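Local structure of RagB/SusD domain protein (Flavobacterium johnsoniae, 5J5U) at residues A[25-30]-A[78-83]; A[46-51]-A[413-418]; A[97-102]-A[159-164]; A[138-143]-A[456-461]; A[214-219]-A[339-344]. The protein binds chitin and, as a SusD homologue, probably helps capture the polysaccharide at the cell surface for a chitin utilization system. All coordinates share one frame; numbering follows the deposited sequence.

Contact 1 (A[25-30]-A[78-83])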
# COMPACT_ATOMS: atom_id res chain seq x y z
N LEU A 25 -12.18 -7.33 8.12
CA LEU A 25 -12.14 -8.39 7.13
C LEU A 25 -12.32 -7.84 5.69
O LEU A 25 -11.72 -8.34 4.74
CB LEU A 25 -13.19 -9.47 7.47
CG LEU A 25 -12.73 -10.49 8.54
CD1 LEU A 25 -13.87 -11.38 9.07
CD2 LEU A 25 -11.57 -11.35 8.02
N CYS A 26 -13.11 -6.78 5.52
CA CYS A 26 -13.29 -6.16 4.22
C CYS A 26 -11.97 -5.53 3.70
O CYS A 26 -11.70 -5.50 2.50
CB CYS A 26 -14.39 -5.10 4.28
SG CYS A 26 -16.10 -5.71 4.17
N MET A 27 -11.15 -5.03 4.62
CA MET A 27 -9.94 -4.33 4.18
C MET A 27 -8.88 -5.21 3.52
O MET A 27 -7.94 -4.68 2.92
CB MET A 27 -9.31 -3.59 5.36
CG MET A 27 -10.10 -2.39 5.81
SD MET A 27 -9.17 -1.45 7.03
CE MET A 27 -7.86 -0.75 6.01
N SER A 28 -9.03 -6.54 3.58
CA SER A 28 -8.03 -7.43 2.95
C SER A 28 -8.65 -8.64 2.27
O SER A 28 -8.05 -9.23 1.39
CB SER A 28 -7.02 -7.92 3.99
OG SER A 28 -7.61 -8.85 4.87
N GLY A 29 -9.86 -9.01 2.67
CA GLY A 29 -10.52 -10.18 2.12
C GLY A 29 -11.47 -9.90 0.96
O GLY A 29 -12.12 -10.82 0.46
N ASP A 30 -11.59 -8.64 0.57
CA ASP A 30 -12.43 -8.30 -0.58
C ASP A 30 -11.56 -8.45 -1.83
O ASP A 30 -10.78 -7.56 -2.18
CB ASP A 30 -12.98 -6.87 -0.48
CG ASP A 30 -14.09 -6.60 -1.49
OD1 ASP A 30 -14.21 -7.38 -2.47
OD2 ASP A 30 -14.81 -5.59 -1.34
N ALA A 78 -19.85 0.92 -0.47
CA ALA A 78 -20.90 -0.06 -0.19
C ALA A 78 -20.71 -0.79 1.15
O ALA A 78 -21.66 -0.97 1.91
CB ALA A 78 -20.99 -1.06 -1.32
N ASN A 79 -19.48 -1.16 1.48
CA ASN A 79 -19.26 -2.08 2.60
C ASN A 79 -18.63 -1.46 3.83
O ASN A 79 -19.05 -1.77 4.94
CB ASN A 79 -18.38 -3.27 2.17
CG ASN A 79 -19.01 -4.09 1.05
OD1 ASN A 79 -20.24 -4.23 1.00
ND2 ASN A 79 -18.18 -4.63 0.15
N GLU A 80 -17.59 -0.64 3.64
CA GLU A 80 -16.68 -0.30 4.75
C GLU A 80 -17.02 0.99 5.49
O GLU A 80 -17.22 0.96 6.70
CB GLU A 80 -15.24 -0.23 4.23
CG GLU A 80 -14.76 -1.57 3.65
CD GLU A 80 -13.40 -1.48 2.96
OE1 GLU A 80 -12.66 -0.49 3.16
OE2 GLU A 80 -13.09 -2.42 2.19
N LEU A 81 -17.11 2.11 4.77
CA LEU A 81 -17.19 3.42 5.41
C LEU A 81 -18.40 3.54 6.32
O LEU A 81 -18.30 4.05 7.44
CB LEU A 81 -17.21 4.51 4.36
CG LEU A 81 -17.09 5.92 4.92
CD1 LEU A 81 -15.71 6.15 5.55
CD2 LEU A 81 -17.33 6.88 3.78
N LYS A 82 -19.52 3.00 5.86
CA LYS A 82 -20.77 3.07 6.60
C LYS A 82 -20.73 2.33 7.94
O LYS A 82 -21.23 2.82 8.95
CB LYS A 82 -21.89 2.51 5.73
CG LYS A 82 -22.99 1.80 6.48
CD LYS A 82 -23.96 1.14 5.50
CE LYS A 82 -23.21 0.26 4.50
NZ LYS A 82 -22.34 -0.77 5.15
N ASN A 83 -20.09 1.17 7.96
CA ASN A 83 -20.01 0.41 9.20
C ASN A 83 -19.20 1.13 10.24
O ASN A 83 -19.58 1.19 11.42
CB ASN A 83 -19.40 -0.97 8.95
CG ASN A 83 -20.44 -2.00 8.62
OD1 ASN A 83 -21.18 -2.44 9.50
ND2 ASN A 83 -20.54 -2.36 7.35
O HOH W 1 -15.20 -3.91 1.06
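Cys26 and Glu80 mark the closest backbone approach, CA to CA 6.8 Å, of two helical segments, 25-29 and 78-83, whose axes pass 9.9 Å apart and run nearly antiparallel at 153°. The apolar part of the contact is small: Cys26 CB rests on Glu80 CG at 3.6 Å, and Cys26 SG lies 3.9 Å from Asn79 CB. Beyond CG the Glu80 chain is extended and carries its carboxylate past the cysteine, and OE1 comes near Met27 CG where the two side chains cross at about a right angle. The polar link is a single water. It donates to Glu80 OE2 at 2.8 Å and to Asp30 OD2 at 3.0 Å, and accepts from Asn79 ND2 at 3.2 Å, thus bridging two carboxylate oxygens that stand 5.0 Å apart and probably easing their repulsion. Both acids have further partners: Glu80 OE1 forms a salt bridge with Arg114 and OE2 a hydrogen bond with Tyr33, while Asp30 OD2 bonds Asn75. An alanine in place of Glu80 would probably leave Arg114 without this counter-charge, deprive the water of one acceptor and open a gap beside Cys26. Asp30, the N-cap of helix 31-45, accepts from Tyr32 N through OD1, and the whole is antiparallel helix packing within the largely helical SusD fold, whose family belongs to the TPR clan.

Contact 2 (A[46-51]-A[413-418])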
# COMPACT_ATOMS: atom_id res chain seq x y z
N VAL A 46 3.21 0.60 -10.78
CA VAL A 46 4.47 0.80 -10.09
C VAL A 46 5.43 -0.39 -10.36
O VAL A 46 6.50 -0.49 -9.79
CB VAL A 46 4.23 1.03 -8.57
CG1 VAL A 46 4.11 -0.31 -7.80
CG2 VAL A 46 5.29 1.93 -7.97
N GLN A 47 5.04 -1.26 -11.31
CA GLN A 47 5.88 -2.32 -11.82
C GLN A 47 6.37 -3.26 -10.71
O GLN A 47 7.52 -3.70 -10.69
CB GLN A 47 7.04 -1.73 -12.60
CG GLN A 47 6.57 -0.83 -13.73
CD GLN A 47 7.71 -0.37 -14.69
OE1 GLN A 47 8.89 -0.32 -14.32
NE2 GLN A 47 7.33 -0.02 -15.92
N HIS A 48 5.46 -3.56 -9.78
CA HIS A 48 5.64 -4.67 -8.88
C HIS A 48 5.50 -5.99 -9.67
O HIS A 48 6.23 -6.96 -9.42
CB HIS A 48 4.61 -4.62 -7.75
CG HIS A 48 5.04 -3.80 -6.58
ND1 HIS A 48 4.18 -3.48 -5.54
CD2 HIS A 48 6.22 -3.23 -6.27
CE1 HIS A 48 4.82 -2.76 -4.65
NE2 HIS A 48 6.06 -2.59 -5.07
N TYR A 49 4.56 -6.04 -10.62
CA TYR A 49 4.28 -7.29 -11.35
C TYR A 49 4.19 -7.17 -12.88
O TYR A 49 3.83 -6.10 -13.41
CB TYR A 49 2.96 -7.90 -10.88
CG TYR A 49 2.72 -7.88 -9.38
CD1 TYR A 49 3.30 -8.83 -8.55
CD2 TYR A 49 1.89 -6.93 -8.81
CE1 TYR A 49 3.07 -8.84 -7.20
CE2 TYR A 49 1.64 -6.93 -7.43
CZ TYR A 49 2.24 -7.89 -6.63
OH TYR A 49 2.01 -7.90 -5.27
N SER A 50 4.46 -8.27 -13.58
CA SER A 50 4.12 -8.36 -15.00
C SER A 50 3.95 -9.82 -15.48
O SER A 50 4.46 -10.74 -14.86
CB SER A 50 5.20 -7.63 -15.83
OG SER A 50 4.71 -7.33 -17.14
N GLY A 51 3.23 -10.04 -16.57
CA GLY A 51 3.14 -11.39 -17.09
C GLY A 51 1.76 -11.95 -17.34
O GLY A 51 1.54 -12.60 -18.36
N PHE A 413 2.87 -6.36 -2.26
CA PHE A 413 1.56 -6.89 -1.85
C PHE A 413 0.64 -5.83 -1.23
O PHE A 413 -0.53 -6.12 -0.96
CB PHE A 413 1.73 -8.07 -0.87
CG PHE A 413 2.71 -9.10 -1.34
CD1 PHE A 413 2.64 -9.59 -2.64
CD2 PHE A 413 3.73 -9.54 -0.51
CE1 PHE A 413 3.56 -10.52 -3.09
CE2 PHE A 413 4.65 -10.47 -0.95
CZ PHE A 413 4.56 -10.97 -2.23
N ASN A 414 1.15 -4.62 -1.03
CA ASN A 414 0.33 -3.45 -0.68
C ASN A 414 0.62 -2.35 -1.70
O ASN A 414 1.18 -1.30 -1.36
CB ASN A 414 0.60 -2.95 0.74
CG ASN A 414 -0.52 -2.05 1.26
OD1 ASN A 414 -1.39 -1.61 0.49
ND2 ASN A 414 -0.49 -1.75 2.55
N SER A 415 0.27 -2.62 -2.95
CA SER A 415 0.70 -1.80 -4.06
C SER A 415 0.08 -0.42 -4.09
O SER A 415 0.64 0.48 -4.73
CB SER A 415 0.43 -2.52 -5.39
OG SER A 415 1.23 -3.68 -5.49
N ILE A 416 -1.06 -0.24 -3.44
CA ILE A 416 -1.68 1.07 -3.36
C ILE A 416 -0.70 2.07 -2.72
O ILE A 416 -0.51 3.19 -3.23
CB ILE A 416 -3.00 1.03 -2.58
CG1 ILE A 416 -4.06 0.28 -3.37
CG2 ILE A 416 -3.51 2.45 -2.26
CD1 ILE A 416 -5.39 0.15 -2.62
N GLU A 417 -0.04 1.66 -1.62
CA GLU A 417 0.91 2.52 -0.91
C GLU A 417 2.18 2.80 -1.72
O GLU A 417 2.68 3.90 -1.74
CB GLU A 417 1.29 1.92 0.44
CG GLU A 417 0.15 1.88 1.41
CD GLU A 417 -0.61 3.19 1.43
OE1 GLU A 417 0.03 4.24 1.64
OE2 GLU A 417 -1.85 3.16 1.23
N ALA A 418 2.70 1.78 -2.38
CA ALA A 418 3.83 1.95 -3.25
C ALA A 418 3.50 2.91 -4.39
O ALA A 418 4.33 3.72 -4.76
CB ALA A 418 4.28 0.63 -3.80
O HOH W 2 0.54 -5.96 -4.64
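Ser415 OG and His48 ND1 share a hydrogen bond of 3.0 Å, nearly straight (162°) and made at the edge of the imidazole, in its plane. A water sits between Ser415 OG and Tyr49 OH, though at 2.5 Å from each its exact position is doubtful. His48 has a further anchor, since its NE2 bonds Trp408 O, and the two ring nitrogens thus fix the rotation of the imidazole. Val46 CG1 stands 3.7 Å above the ring plane, over its centre, a place it reaches by taking the crowded position between backbone N and carbonyl carbon (chi1 85°). Ala418 CB approaches His48 CE1 to 3.5 Å, and Val46 CG1 meets that same methyl at 4.1 Å. Val46 to His48 follow the end of helix 31-45, which closes in a Schellman motif with Gln47 as the C-prime residue at positive phi (57°); the chain then enters strand 49-50, which pairs antiparallel with 259-260. It is this turn that meets the start of helix 415-425. Farther along, Tyr49 and Phe413 cross at about a right angle: Tyr49 OH comes within 3.2 Å of Phe413 CD1, which lies at the edge of the tyrosine ring near its plane. His48 CB packs 3.7 Å above the Tyr49 ring, offset toward the rim. Asn38 of helix 31-45 positions the opposing segment, its OD1 accepting from Ser415 N and its ND2 donating to Phe413 O, and Phe260 touches both aromatic side chains.

Contact 3 (A[97-102]-A[159-164])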
# COMPACT_ATOMS: atom_id res chain seq x y z
N ALA A 97 -17.01 2.79 26.36
CA ALA A 97 -16.87 2.48 24.94
C ALA A 97 -15.87 3.41 24.26
O ALA A 97 -15.68 3.35 23.04
CB ALA A 97 -18.22 2.56 24.25
N SER A 98 -15.21 4.24 25.04
CA SER A 98 -14.35 5.26 24.46
C SER A 98 -13.21 4.62 23.67
O SER A 98 -12.92 5.03 22.53
CB SER A 98 -13.81 6.16 25.56
OG SER A 98 -12.82 7.05 25.09
N ASN A 99 -12.63 3.56 24.22
CA ASN A 99 -11.56 2.85 23.53
C ASN A 99 -12.01 2.27 22.20
O ASN A 99 -11.22 2.21 21.25
CB ASN A 99 -11.00 1.74 24.41
CG ASN A 99 -9.99 2.25 25.42
OD1 ASN A 99 -9.46 3.36 25.27
ND2 ASN A 99 -9.72 1.46 26.44
N MET A 100 -13.27 1.86 22.12
CA MET A 100 -13.78 1.36 20.85
C MET A 100 -13.95 2.53 19.90
O MET A 100 -13.57 2.45 18.73
CB MET A 100 -15.10 0.62 21.02
CG MET A 100 -15.52 -0.12 19.77
SD MET A 100 -14.87 -1.80 19.67
CE MET A 100 -15.79 -2.55 21.03
N ASN A 101 -14.51 3.62 20.43
CA ASN A 101 -14.74 4.83 19.66
C ASN A 101 -13.45 5.31 19.01
O ASN A 101 -13.44 5.73 17.86
CB ASN A 101 -15.33 5.92 20.56
CG ASN A 101 -15.62 7.20 19.82
OD1 ASN A 101 -14.79 8.11 19.81
ND2 ASN A 101 -16.80 7.29 19.22
N ALA A 102 -12.36 5.23 19.76
CA ALA A 102 -11.07 5.63 19.23
C ALA A 102 -10.62 4.64 18.15
O ALA A 102 -10.18 5.05 17.05
CB ALA A 102 -10.04 5.72 20.35
N THR A 159 -4.58 10.12 22.08
CA THR A 159 -4.81 10.62 23.43
C THR A 159 -6.01 9.94 24.12
O THR A 159 -6.00 9.72 25.33
CB THR A 159 -4.98 12.14 23.38
OG1 THR A 159 -3.78 12.73 22.84
CG2 THR A 159 -5.26 12.71 24.77
N GLN A 160 -7.04 9.60 23.35
CA GLN A 160 -8.29 9.09 23.90
C GLN A 160 -8.21 7.64 24.38
O GLN A 160 -8.88 7.26 25.34
CB GLN A 160 -9.39 9.25 22.84
CG GLN A 160 -10.70 8.55 23.11
CD GLN A 160 -11.74 8.90 22.05
OE1 GLN A 160 -11.58 9.87 21.31
NE2 GLN A 160 -12.81 8.11 21.98
N LEU A 161 -7.38 6.83 23.72
CA LEU A 161 -7.15 5.45 24.16
C LEU A 161 -6.62 5.43 25.60
O LEU A 161 -5.54 5.96 25.88
CB LEU A 161 -6.16 4.74 23.22
CG LEU A 161 -6.73 4.34 21.85
CD1 LEU A 161 -5.66 3.78 20.94
CD2 LEU A 161 -7.83 3.32 22.04
N ASN A 162 -7.36 4.81 26.51
CA ASN A 162 -6.99 4.90 27.92
C ASN A 162 -7.35 3.63 28.70
O ASN A 162 -8.20 2.85 28.29
CB ASN A 162 -7.68 6.15 28.52
CG ASN A 162 -7.37 6.37 29.99
OD1 ASN A 162 -7.43 5.46 30.82
ND2 ASN A 162 -7.05 7.62 30.32
N ALA A 163 -6.70 3.44 29.85
CA ALA A 163 -6.94 2.29 30.72
C ALA A 163 -8.40 2.20 31.17
O ALA A 163 -8.89 1.13 31.52
CB ALA A 163 -6.02 2.36 31.93
N SER A 164 -9.08 3.34 31.17
CA SER A 164 -10.46 3.43 31.61
C SER A 164 -11.46 3.57 30.45
O SER A 164 -12.60 4.00 30.66
CB SER A 164 -10.62 4.62 32.56
OG SER A 164 -9.43 4.84 33.30
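Asn99 turns its side-chain amide onto the backbone of Asn162, a two-bond clasp that joins the N-terminal turn of helix 98-119 to the chain just leaving helix 143-160 in this helical fold. Asn162 N donates to Asn99 OD1 at 2.8 Å, in the carbonyl plane and on a lone pair; in return Asn99 ND2 donates to Asn162 O, also at 2.8 Å, with the acceptor close to the amide plane. Because both atoms of one flat group bond N and O of one residue, the rotation of the Asn99 amide is fixed, and its ND2 also reaches Gly166 O. The second amide, Gln160, comes in from the other helix. Its CG is anti to the backbone N (chi1 168°) and the chain beyond is extended. Gln160 NE2 donates to Asn101 OD1 at 2.9 Å, nearly straight at 163°, with the two amide planes only 16° apart although the side chains cross at about a right angle. The same nitrogen donates to Ser98 O at 3.1 Å from above the carbonyl plane, a bond more bent than the first. Ser98 O is already the acceptor of Ala102 N within the helix, so it takes two donors. Lys105 holds the other end of the glutamine amide through OE1. Between the two polar clusters Leu161 CD2 packs on Ala102 CB at 3.7 Å, with Trp181 of helix 178-195 also touching the leucine. Asn162 closes an Asx turn, its OD1 accepting Ser164 N at 2.7 Å, and Ser164 OG reaches that oxygen from the same face.

Contact 4 (A[138-143]-A[456-461])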
# COMPACT_ATOMS: atom_id res chain seq x y z
N PRO A 138 -23.88 13.74 -1.23
CA PRO A 138 -22.76 14.23 -0.41
C PRO A 138 -21.73 14.99 -1.22
O PRO A 138 -21.41 14.59 -2.35
CB PRO A 138 -22.15 12.95 0.16
CG PRO A 138 -22.41 11.94 -0.91
CD PRO A 138 -23.77 12.29 -1.48
N LYS A 139 -21.19 16.06 -0.64
CA LYS A 139 -20.14 16.84 -1.29
C LYS A 139 -18.82 16.07 -1.30
O LYS A 139 -18.65 15.10 -0.56
CB LYS A 139 -19.97 18.19 -0.59
CG LYS A 139 -19.36 18.09 0.81
CD LYS A 139 -19.42 19.43 1.52
CE LYS A 139 -18.94 19.35 2.97
NZ LYS A 139 -17.45 19.52 3.12
N TYR A 140 -17.91 16.49 -2.18
CA TYR A 140 -16.56 15.94 -2.23
C TYR A 140 -15.69 16.82 -1.38
O TYR A 140 -15.60 18.01 -1.66
CB TYR A 140 -16.04 15.89 -3.67
CG TYR A 140 -16.71 14.85 -4.58
CD1 TYR A 140 -18.11 14.82 -4.73
CD2 TYR A 140 -15.95 13.94 -5.31
CE1 TYR A 140 -18.72 13.89 -5.56
CE2 TYR A 140 -16.55 13.01 -6.14
CZ TYR A 140 -17.94 12.98 -6.26
OH TYR A 140 -18.53 12.06 -7.06
N ASP A 141 -15.11 16.31 -0.30
CA ASP A 141 -14.20 17.14 0.51
C ASP A 141 -12.90 17.38 -0.25
O ASP A 141 -12.39 16.47 -0.90
CB ASP A 141 -13.85 16.52 1.86
CG ASP A 141 -15.06 16.19 2.71
OD1 ASP A 141 -16.15 16.74 2.48
OD2 ASP A 141 -14.91 15.36 3.63
N LYS A 142 -12.36 18.59 -0.15
CA LYS A 142 -11.02 18.83 -0.65
C LYS A 142 -10.03 17.93 0.09
O LYS A 142 -10.07 17.82 1.33
CB LYS A 142 -10.64 20.29 -0.50
CG LYS A 142 -11.42 21.23 -1.38
CD LYS A 142 -11.21 22.68 -0.97
CE LYS A 142 -9.73 23.10 -1.07
NZ LYS A 142 -9.56 24.57 -1.29
N GLN A 143 -9.13 17.30 -0.67
CA GLN A 143 -8.18 16.35 -0.09
C GLN A 143 -7.37 16.97 1.06
O GLN A 143 -7.15 16.33 2.08
CB GLN A 143 -7.22 15.79 -1.16
CG GLN A 143 -6.26 14.72 -0.61
CD GLN A 143 -5.33 14.12 -1.68
OE1 GLN A 143 -4.47 14.82 -2.23
NE2 GLN A 143 -5.50 12.83 -1.95
N GLN A 456 -24.39 10.92 -12.69
CA GLN A 456 -25.82 10.73 -12.93
C GLN A 456 -26.70 10.94 -11.68
O GLN A 456 -27.85 11.33 -11.81
CB GLN A 456 -26.06 9.34 -13.51
CG GLN A 456 -25.57 9.19 -14.93
CD GLN A 456 -25.43 7.75 -15.35
OE1 GLN A 456 -25.08 6.89 -14.54
NE2 GLN A 456 -25.72 7.47 -16.61
N LYS A 457 -26.14 10.70 -10.49
CA LYS A 457 -26.89 10.71 -9.22
C LYS A 457 -26.46 11.82 -8.27
O LYS A 457 -27.10 12.03 -7.24
CB LYS A 457 -26.72 9.38 -8.48
CG LYS A 457 -27.50 8.22 -9.03
CD LYS A 457 -27.39 7.05 -8.06
CE LYS A 457 -25.93 6.70 -7.88
NZ LYS A 457 -25.76 5.67 -6.84
N ASN A 458 -25.31 12.42 -8.53
CA ASN A 458 -24.75 13.43 -7.64
C ASN A 458 -24.08 14.53 -8.46
O ASN A 458 -23.00 14.98 -8.13
CB ASN A 458 -23.76 12.79 -6.67
CG ASN A 458 -23.44 13.69 -5.49
OD1 ASN A 458 -24.04 14.75 -5.31
ND2 ASN A 458 -22.49 13.28 -4.67
N GLU A 459 -24.77 14.98 -9.50
CA GLU A 459 -24.14 15.78 -10.55
C GLU A 459 -23.42 17.05 -10.09
O GLU A 459 -22.28 17.31 -10.51
CB GLU A 459 -25.19 16.18 -11.59
CG GLU A 459 -24.58 16.94 -12.76
CD GLU A 459 -25.60 17.34 -13.80
OE1 GLU A 459 -26.77 16.93 -13.67
OE2 GLU A 459 -25.22 18.08 -14.74
N LYS A 460 -24.07 17.84 -9.24
CA LYS A 460 -23.52 19.14 -8.84
C LYS A 460 -22.18 19.01 -8.15
O LYS A 460 -21.19 19.61 -8.57
CB LYS A 460 -24.51 19.88 -7.92
CG LYS A 460 -23.99 21.22 -7.38
CD LYS A 460 -24.85 21.69 -6.18
CE LYS A 460 -24.49 23.09 -5.68
NZ LYS A 460 -23.24 23.14 -4.85
N ASN A 461 -22.13 18.19 -7.11
CA ASN A 461 -20.92 17.99 -6.34
C ASN A 461 -19.81 17.34 -7.19
O ASN A 461 -18.65 17.79 -7.16
CB ASN A 461 -21.23 17.15 -5.10
CG ASN A 461 -22.22 17.86 -4.17
OD1 ASN A 461 -22.21 19.08 -4.08
ND2 ASN A 461 -23.10 17.10 -3.53
O HOH W 3 -18.40 18.41 -4.26
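Asn458 ND2 donates to Pro138 O at 2.9 Å, nearly straight (167°) and with the acceptor in the plane of the amide. That nitrogen also touches the proline ring, lying 3.6 Å from Pro138 CD. Next to it, Asn461 sets its CB 3.9 Å from Tyr140 CD1 and turns its ND2 toward Asn458 OD1 in a weak bond of 3.1 Å. A water completes this inner layer, accepting from Tyr140 N at 2.9 Å and donating to Asn461 O at 3.0 Å, so that the loop backbone is tied to the start of helix 459-468 directly through Asn458 and through water at Asn461 O. Asn458 occupies the break between helix 452-457 and helix 459-468, at the N-cap position of the latter. Its side chain makes no capping bond; chi1 of -164° sets CG anti to the backbone N, and the amide it carries bonds the loop instead, so the junction between the two helices receives the loop that leads into helix 143-160. The edge of the Tyr140 ring faces Asn458 ND2, CE1 at 3.9 Å, with ring and amide planes 40° apart. The tyrosine is itself positioned from the C-terminal side: its OH bonds Glu454 OE1, and its ring meets Tyr450 edge-to-face. On the loop, Lys139 NZ forms a salt bridge with Asp141 OD1 at 3.1 Å, approaching from above the carboxylate plane, while Asp141 OD2 accepts from Ser125 N.

Contact 5 (A[214-219]-A[339-344])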
# COMPACT_ATOMS: atom_id res chain seq x y z
N ASN A 214 5.02 10.70 19.87
CA ASN A 214 3.95 9.92 20.49
C ASN A 214 4.25 8.41 20.47
O ASN A 214 3.75 7.65 21.30
CB ASN A 214 2.62 10.17 19.77
CG ASN A 214 2.04 11.54 20.05
OD1 ASN A 214 2.71 12.41 20.61
ND2 ASN A 214 0.78 11.74 19.66
N GLY A 215 5.06 7.98 19.50
CA GLY A 215 5.52 6.60 19.45
C GLY A 215 4.95 5.71 18.36
O GLY A 215 3.80 5.28 18.44
N VAL A 216 5.76 5.41 17.34
CA VAL A 216 5.30 4.51 16.27
C VAL A 216 5.61 3.06 16.60
O VAL A 216 5.96 2.73 17.73
CB VAL A 216 5.90 4.89 14.90
CG1 VAL A 216 5.39 6.27 14.45
CG2 VAL A 216 7.43 4.84 14.93
N PHE A 217 5.49 2.18 15.60
CA PHE A 217 5.80 0.77 15.78
C PHE A 217 7.21 0.62 16.35
O PHE A 217 8.12 1.40 15.99
CB PHE A 217 5.69 0.01 14.46
CG PHE A 217 4.27 -0.20 14.00
CD1 PHE A 217 3.21 -0.04 14.87
CD2 PHE A 217 4.01 -0.57 12.69
CE1 PHE A 217 1.91 -0.24 14.44
CE2 PHE A 217 2.71 -0.78 12.26
CZ PHE A 217 1.67 -0.61 13.14
N GLU A 218 7.39 -0.36 17.25
CA GLU A 218 8.72 -0.55 17.86
C GLU A 218 9.41 -1.82 17.38
O GLU A 218 10.61 -1.97 17.56
CB GLU A 218 8.64 -0.54 19.40
CG GLU A 218 8.34 0.85 19.98
CD GLU A 218 8.01 0.82 21.46
OE1 GLU A 218 8.90 0.45 22.26
OE2 GLU A 218 6.85 1.15 21.83
N SER A 219 8.65 -2.74 16.78
CA SER A 219 9.24 -3.89 16.09
C SER A 219 8.19 -4.52 15.18
O SER A 219 7.04 -4.10 15.18
CB SER A 219 9.75 -4.94 17.06
OG SER A 219 8.66 -5.56 17.70
N GLU A 339 8.14 0.02 7.28
CA GLU A 339 7.65 1.30 6.75
C GLU A 339 7.93 2.47 7.70
O GLU A 339 8.46 3.48 7.26
CB GLU A 339 6.14 1.21 6.46
CG GLU A 339 5.45 2.56 6.46
CD GLU A 339 3.97 2.45 6.16
OE1 GLU A 339 3.41 1.35 6.35
OE2 GLU A 339 3.36 3.48 5.75
N SER A 340 7.58 2.34 8.97
CA SER A 340 7.75 3.44 9.93
C SER A 340 9.21 3.83 10.03
O SER A 340 9.54 5.02 10.09
CB SER A 340 7.22 3.06 11.32
OG SER A 340 7.98 2.03 11.93
N GLN A 341 10.11 2.84 10.00
CA GLN A 341 11.53 3.15 10.11
C GLN A 341 12.06 3.81 8.84
O GLN A 341 12.92 4.69 8.90
CB GLN A 341 12.34 1.88 10.42
CG GLN A 341 12.02 1.26 11.78
CD GLN A 341 12.03 2.30 12.88
OE1 GLN A 341 13.09 2.72 13.34
NE2 GLN A 341 10.84 2.72 13.32
N LEU A 342 11.54 3.40 7.69
CA LEU A 342 12.00 3.99 6.43
C LEU A 342 11.48 5.44 6.27
O LEU A 342 12.19 6.34 5.81
CB LEU A 342 11.58 3.11 5.25
CG LEU A 342 12.34 1.78 5.10
CD1 LEU A 342 11.78 0.90 3.99
CD2 LEU A 342 13.81 2.02 4.86
N LEU A 343 10.25 5.67 6.72
CA LEU A 343 9.69 7.02 6.75
C LEU A 343 10.48 7.90 7.72
O LEU A 343 10.80 9.04 7.39
CB LEU A 343 8.21 6.98 7.16
CG LEU A 343 7.25 6.31 6.19
CD1 LEU A 343 5.88 6.12 6.80
CD2 LEU A 343 7.17 7.11 4.88
N LEU A 344 10.83 7.36 8.88
CA LEU A 344 11.66 8.12 9.82
C LEU A 344 13.05 8.40 9.23
O LEU A 344 13.61 9.46 9.49
CB LEU A 344 11.78 7.38 11.16
CG LEU A 344 10.48 7.54 11.96
CD1 LEU A 344 10.49 6.75 13.27
CD2 LEU A 344 10.11 9.02 12.18
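Val216 and Ser340 contribute the most buried area here, and Phe217 follows. Val216 CG2 does most of the touching, lying 4.0 Å from Ser340 CB and equally 4.0 Å from Leu344 CD1, on the next turn of helix 337-349. Valine and leucine meet tip to tip. With Val216 CG1 beside the backbone N (chi1 -65°), it is the CG2 branch that projects toward the helix. Phe217 adds only the base of its side chain, its CB 4.0 Å from Ser340 OG, and its side chain also touches Tyr174 and Asp222. Such separations, with no direct polar bond between the segments, indicate van der Waals packing. Ser340 OG is nevertheless engaged within its own helix: it bonds Tyr337 O one turn back and accepts from Gln341 NE2 at 3.3 Å, in a straight bond (166°) close to the amide plane. The Gln341 chain is bent at chi2, and its NE2 comes 4.3 Å from Val216 CG2. An alanine at Ser340 would probably leave the Gln341 amide without this acceptor and freer to turn, while the packing of CB on Val216 would remain. Thr187 of helix 178-195 touches both Val216 and Ser340, and Leu344 packs on Leu190 of that helix and on Phe360 of helix 357-371. The loop continues into strand 224-226, which pairs antiparallel with strand 332-335, just ahead of helix 337-349.

Followed from the N terminus, contact 1 closes first, bringing helix 66-90 back to helix 16-29. Contact 2 opens within that loop, at 46-51, and closes only at 413-418, so the two cross, and it ties the end of helix 31-45 to helix 415-425. The long loop of contact 2 encloses both contact 3, which joins helices 98-119 and 143-160, and contact 5, which sets the loop after helix 201-214 against helix 337-349. Contact 4 opens at 138-143, inside contact 3, and closes last at 456-461; it therefore crosses contacts 2 and 3 and encloses contact 5, linking the C-terminal helices to the early helical part.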